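Transcriptional regulator, SorC family (PDB 2O0M) probably binds DNA and regulates transcription as a SorC-family protein, possibly in response to a carbohydrate effector. Local coordinates at residues A[218-221]-A[222-225]; A[246-249]-A[250-254]. All coordinates share one frame; numbering follows the deposited sequence.

Contact 1: A[218-221]-A[222-225]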
loop_
_atom_site.group_PDB
_atom_site.type_symbol
_atom_site.label_atom_id
_atom_site.label_comp_id
_atom_site.label_asym_id
_atom_site.label_seq_id
_atom_site.Cartn_x
_atom_site.Cartn_y
_atom_site.Cartn_z
ATOM N N ASN A 218 8.651 -22.141 -7.491
ATOM C CA ASN A 218 9.427 -22.480 -8.691
ATOM C C ASN A 218 8.564 -22.803 -9.884
ATOM O O ASN A 218 8.884 -22.432 -11.015
ATOM C CB ASN A 218 10.312 -23.700 -8.436
ATOM C CG ASN A 218 11.564 -23.363 -7.687
ATOM O OD1 ASN A 218 11.835 -22.200 -7.383
ATOM N ND2 ASN A 218 12.353 -24.385 -7.396
ATOM N N SER A 219 7.476 -23.523 -9.619
ATOM C CA SER A 219 6.582 -23.967 -10.667
ATOM C C SER A 219 5.875 -22.778 -11.292
ATOM O O SER A 219 5.824 -22.639 -12.518
ATOM C CB SER A 219 5.552 -24.945 -10.097
ATOM O OG SER A 219 6.193 -25.954 -9.338
ATOM N N LEU A 220 5.325 -21.929 -10.435
ATOM C CA LEU A 220 4.575 -20.752 -10.883
ATOM C C LEU A 220 5.448 -19.756 -11.647
ATOM O O LEU A 220 4.986 -19.113 -12.582
ATOM C CB LEU A 220 3.877 -20.072 -9.700
ATOM C CG LEU A 220 2.674 -20.820 -9.098
ATOM C CD1 LEU A 220 2.120 -20.078 -7.896
ATOM C CD2 LEU A 220 1.577 -21.044 -10.134
ATOM N N LEU A 221 6.726 -19.660 -11.297
ATOM C CA LEU A 221 7.626 -18.753 -12.015
ATOM C C LEU A 221 7.896 -19.128 -13.465
ATOM O O LEU A 221 8.277 -18.264 -14.259
ATOM C CB LEU A 221 8.957 -18.621 -11.290
ATOM C CG LEU A 221 8.906 -17.802 -10.014
ATOM C CD1 LEU A 221 10.294 -17.763 -9.451
ATOM C CD2 LEU A 221 8.405 -16.395 -10.275
ATOM N N GLN A 222 7.724 -20.403 -13.803
ATOM C CA GLN A 222 7.875 -20.858 -15.181
ATOM C C GLN A 222 6.576 -20.757 -15.971
ATOM O O GLN A 222 6.558 -21.033 -17.169
ATOM C CB GLN A 222 8.387 -22.301 -15.210
ATOM C CG GLN A 222 9.707 -22.496 -14.477
ATOM C CD GLN A 222 10.824 -21.646 -15.061
ATOM O OE1 GLN A 222 11.075 -21.683 -16.269
ATOM N NE2 GLN A 222 11.496 -20.872 -14.210
ATOM N N GLU A 223 5.489 -20.366 -15.306
ATOM C CA GLU A 223 4.210 -20.222 -15.985
ATOM C C GLU A 223 4.166 -18.900 -16.743
ATOM O O GLU A 223 4.343 -17.840 -16.134
ATOM C CB GLU A 223 3.061 -20.307 -14.976
ATOM C CG GLU A 223 2.867 -21.690 -14.356
ATOM C CD GLU A 223 2.347 -22.730 -15.352
ATOM O OE1 GLU A 223 1.943 -22.355 -16.474
ATOM O OE2 GLU A 223 2.325 -23.929 -15.007
ATOM N N PRO A 224 3.940 -18.946 -18.073
ATOM C CA PRO A 224 3.819 -17.698 -18.824
ATOM C C PRO A 224 2.769 -16.739 -18.264
ATOM O O PRO A 224 2.965 -15.527 -18.322
ATOM C CB PRO A 224 3.417 -18.170 -20.224
ATOM C CG PRO A 224 3.995 -19.517 -20.329
ATOM C CD PRO A 224 3.826 -20.117 -18.965
ATOM N N SER A 225 1.676 -17.280 -17.734
ATOM C CA SER A 225 0.597 -16.453 -17.170
ATOM C C SER A 225 1.057 -15.700 -15.922
ATOM O O SER A 225 0.730 -14.533 -15.738
ATOM C CB SER A 225 -0.628 -17.314 -16.822
ATOM O OG SER A 225 -0.326 -18.268 -15.820
HETATM O O HOH W 1 11.315 -21.697 -11.494
#
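Gln-222 and Glu-223 fold back on the last residues of segment 218-221. This is a short turn between two helices, with Glu-223 at the N-cap position of the second. Two backbone bonds hold the turn between helices 214-221 and 224-234. Gln-222 N donates to Ser-219 O at 3.2 Å, and Glu-223 N donates to Leu-220 O at 3.0 Å. Both are i to i+3 bonds of a tight turn. Glu-223 lays its aliphatic part over the same carbonyls. Glu-223 CB lies 3.3 Å from Leu-220 O, and Glu-223 CG is 3.6 Å from Ser-219 O. The side chain of Leu-221 touches Leu-230 of helix 224-234. Leu-220 likewise touches Ile-226 of that helix, and it also meets Val-208 and Pro-209 in a loop. Gln-222 lies along the other carbonyl of the turn. Gln-222 CG passes 3.6 Å from Asn-218 O. The bend of the Gln-222 chain at chi2 (-60°) helps place NE2 near a water shared with Asn-218 O. That water bridges the pair: it donates to Asn-218 O at 2.6 Å and accepts from Gln-222 NE2 at 2.8 Å.

Contact 2: A[246-249]-A[250-254]; sequences ALHM and AARRK. With PO4 (phosphate ion), chain B.
Arg-252 grips a phosphate ion with two nitrogens while the selenomethionine Met-249 lies alongside it, pointing the same way. The phosphate probably came from the crystallisation liquor. Arg-252 NH1 donates to phosphate O4 at 2.8 Å in an almost straight bond (176°). Arg-252 NH2 donates to phosphate O3 at 3.0 Å. The phosphorus lies in the guanidinium plane, at its edge. Lys-312 and Thr-153 also bond the ion. Met-249 SE sits 3.5 Å from Arg-252 NH2 and 3.7 Å from phosphate O3. The Arg-252 chain leaves with CG anti to the backbone N (chi1 -171°) and bends at chi3, which swings the guanidinium toward the ion. These side chains rise from helix 246-252, which follows strand 238-245 in the putative sugar-binding domain, of a Rossmann-type clan. The helix ends in a Schellman motif with Lys-254 at positive phi. Within the helix the backbone bonds are i to i+4, such as Arg-252 N to His-248 O at 2.9 Å and Arg-253 N to Met-249 O at 2.9 Å. Arg-253 crosses Met-249 with its chain extended, and Arg-253 CD lies 3.6 Å from Met-249 O. Glu-182 pairs with NE of both arginines, and Glu-271 takes Arg-253 NH1. These carboxylates probably offset the positive charge and fix both guanidinium groups. On another side of the helix, Ala-250 CB packs on Met-260 and Leu-263 of helix 257-265.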
loop_
_atom_site.group_PDB
_atom_site.type_symbol
_atom_site.label_atom_id
_atom_site.label_comp_id
_atom_site.label_asym_id
_atom_site.label_seq_id
_atom_site.Cartn_x
_atom_site.Cartn_y
_atom_site.Cartn_z
ATOM N N ALA A 246 3.840 -3.036 12.654
ATOM C CA ALA A 246 4.659 -4.212 12.317
ATOM C C ALA A 246 4.239 -5.516 12.998
ATOM O O ALA A 246 4.008 -6.515 12.330
ATOM C CB ALA A 246 6.116 -3.934 12.596
ATOM N N LEU A 247 4.174 -5.522 14.325
ATOM C CA LEU A 247 3.868 -6.771 15.029
ATOM C C LEU A 247 2.444 -7.242 14.765
ATOM O O LEU A 247 2.194 -8.444 14.632
ATOM C CB LEU A 247 4.170 -6.656 16.526
ATOM C CG LEU A 247 5.652 -6.373 16.820
ATOM C CD1 LEU A 247 5.913 -6.463 18.314
ATOM C CD2 LEU A 247 6.592 -7.343 16.089
ATOM N N HIS A 248 1.513 -6.292 14.678
ATOM C CA HIS A 248 0.134 -6.591 14.307
ATOM C C HIS A 248 0.067 -7.259 12.932
ATOM O O HIS A 248 -0.651 -8.245 12.756
ATOM C CB HIS A 248 -0.702 -5.305 14.319
ATOM C CG HIS A 248 -2.182 -5.541 14.342
ATOM N ND1 HIS A 248 -2.969 -5.450 13.215
ATOM C CD2 HIS A 248 -3.020 -5.837 15.364
ATOM C CE1 HIS A 248 -4.226 -5.703 13.536
ATOM N NE2 HIS A 248 -4.286 -5.936 14.835
HETATM N N MSE A 249 0.838 -6.744 11.968
HETATM C CA MSE A 249 0.914 -7.345 10.630
HETATM C C MSE A 249 1.458 -8.754 10.690
HETATM O O MSE A 249 0.920 -9.653 10.063
HETATM C CB MSE A 249 1.818 -6.541 9.669
HETATM C CG MSE A 249 1.308 -5.207 9.220
HETATM SE SE MSE A 249 -0.394 -5.239 8.268
HETATM C CE MSE A 249 -0.400 -6.834 7.677
ATOM N N ALA A 250 2.530 -8.948 11.450
ATOM C CA ALA A 250 3.155 -10.257 11.554
ATOM C C ALA A 250 2.198 -11.311 12.114
ATOM O O ALA A 250 2.154 -12.442 11.631
ATOM C CB ALA A 250 4.426 -10.173 12.405
ATOM N N ALA A 251 1.423 -10.934 13.126
ATOM C CA ALA A 251 0.436 -11.839 13.703
ATOM C C ALA A 251 -0.727 -12.104 12.745
ATOM O O ALA A 251 -1.144 -13.254 12.558
ATOM C CB ALA A 251 -0.090 -11.269 15.003
ATOM N N ARG A 252 -1.254 -11.044 12.140
ATOM C CA ARG A 252 -2.409 -11.200 11.256
ATOM C C ARG A 252 -2.090 -12.100 10.063
ATOM O O ARG A 252 -2.925 -12.919 9.640
ATOM C CB ARG A 252 -2.918 -9.853 10.752
ATOM C CG ARG A 252 -4.229 -9.973 10.031
ATOM C CD ARG A 252 -4.823 -8.613 9.754
ATOM N NE ARG A 252 -4.159 -7.952 8.638
ATOM C CZ ARG A 252 -4.239 -6.649 8.385
ATOM N NH1 ARG A 252 -4.943 -5.830 9.183
ATOM N NH2 ARG A 252 -3.620 -6.153 7.332
ATOM N N ARG A 253 -0.891 -11.906 9.518
ATOM C CA ARG A 253 -0.397 -12.671 8.363
ATOM C C ARG A 253 0.138 -14.055 8.719
ATOM O O ARG A 253 0.646 -14.771 7.851
ATOM C CB ARG A 253 0.691 -11.869 7.647
ATOM C CG ARG A 253 0.154 -10.590 6.983
ATOM C CD ARG A 253 1.309 -9.749 6.483
ATOM N NE ARG A 253 0.900 -8.523 5.790
ATOM C CZ ARG A 253 1.776 -7.663 5.273
ATOM N NH1 ARG A 253 3.079 -7.915 5.380
ATOM N NH2 ARG A 253 1.352 -6.569 4.649
ATOM N N LYS A 254 0.029 -14.426 9.990
ATOM C CA LYS A 254 0.429 -15.754 10.462
ATOM C C LYS A 254 1.880 -16.077 10.094
ATOM O O LYS A 254 2.201 -17.169 9.584
ATOM C CB LYS A 254 -0.546 -16.824 9.952
ATOM C CG LYS A 254 -1.988 -16.529 10.333
ATOM C CD LYS A 254 -2.935 -17.664 9.986
ATOM C CE LYS A 254 -4.374 -17.289 10.309
ATOM N NZ LYS A 254 -4.583 -16.906 11.741
HETATM P P PO4 B . -4.007 -2.247 7.814
HETATM O O1 PO4 B . -3.142 -1.607 8.838
HETATM O O2 PO4 B . -4.719 -1.258 6.969
HETATM O O3 PO4 B . -3.201 -3.226 7.020
HETATM O O4 PO4 B . -5.020 -3.100 8.513
#

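Overall arrangement
Both contacts are local and lie in the same putative sugar-binding domain, but they hold different elements. Contact 1 joins helix 214-221 to the start of helix 224-234 and sits at the surface, its centre about 25 Å from the centre of the chain. Contact 2 lies within helix 246-252, its centre about 15 Å from that of the chain, and is partly buried. Helix 224-234 leads into strand 238-245, which in turn leads into helix 246-252, so the contacts follow in series. Their centres are 28 Å apart, and their nearest atoms about 17 Å. Contact 1 relies on backbone turn bonds and a water. Contact 2 adds charged side chains, carboxylate partners and an anion.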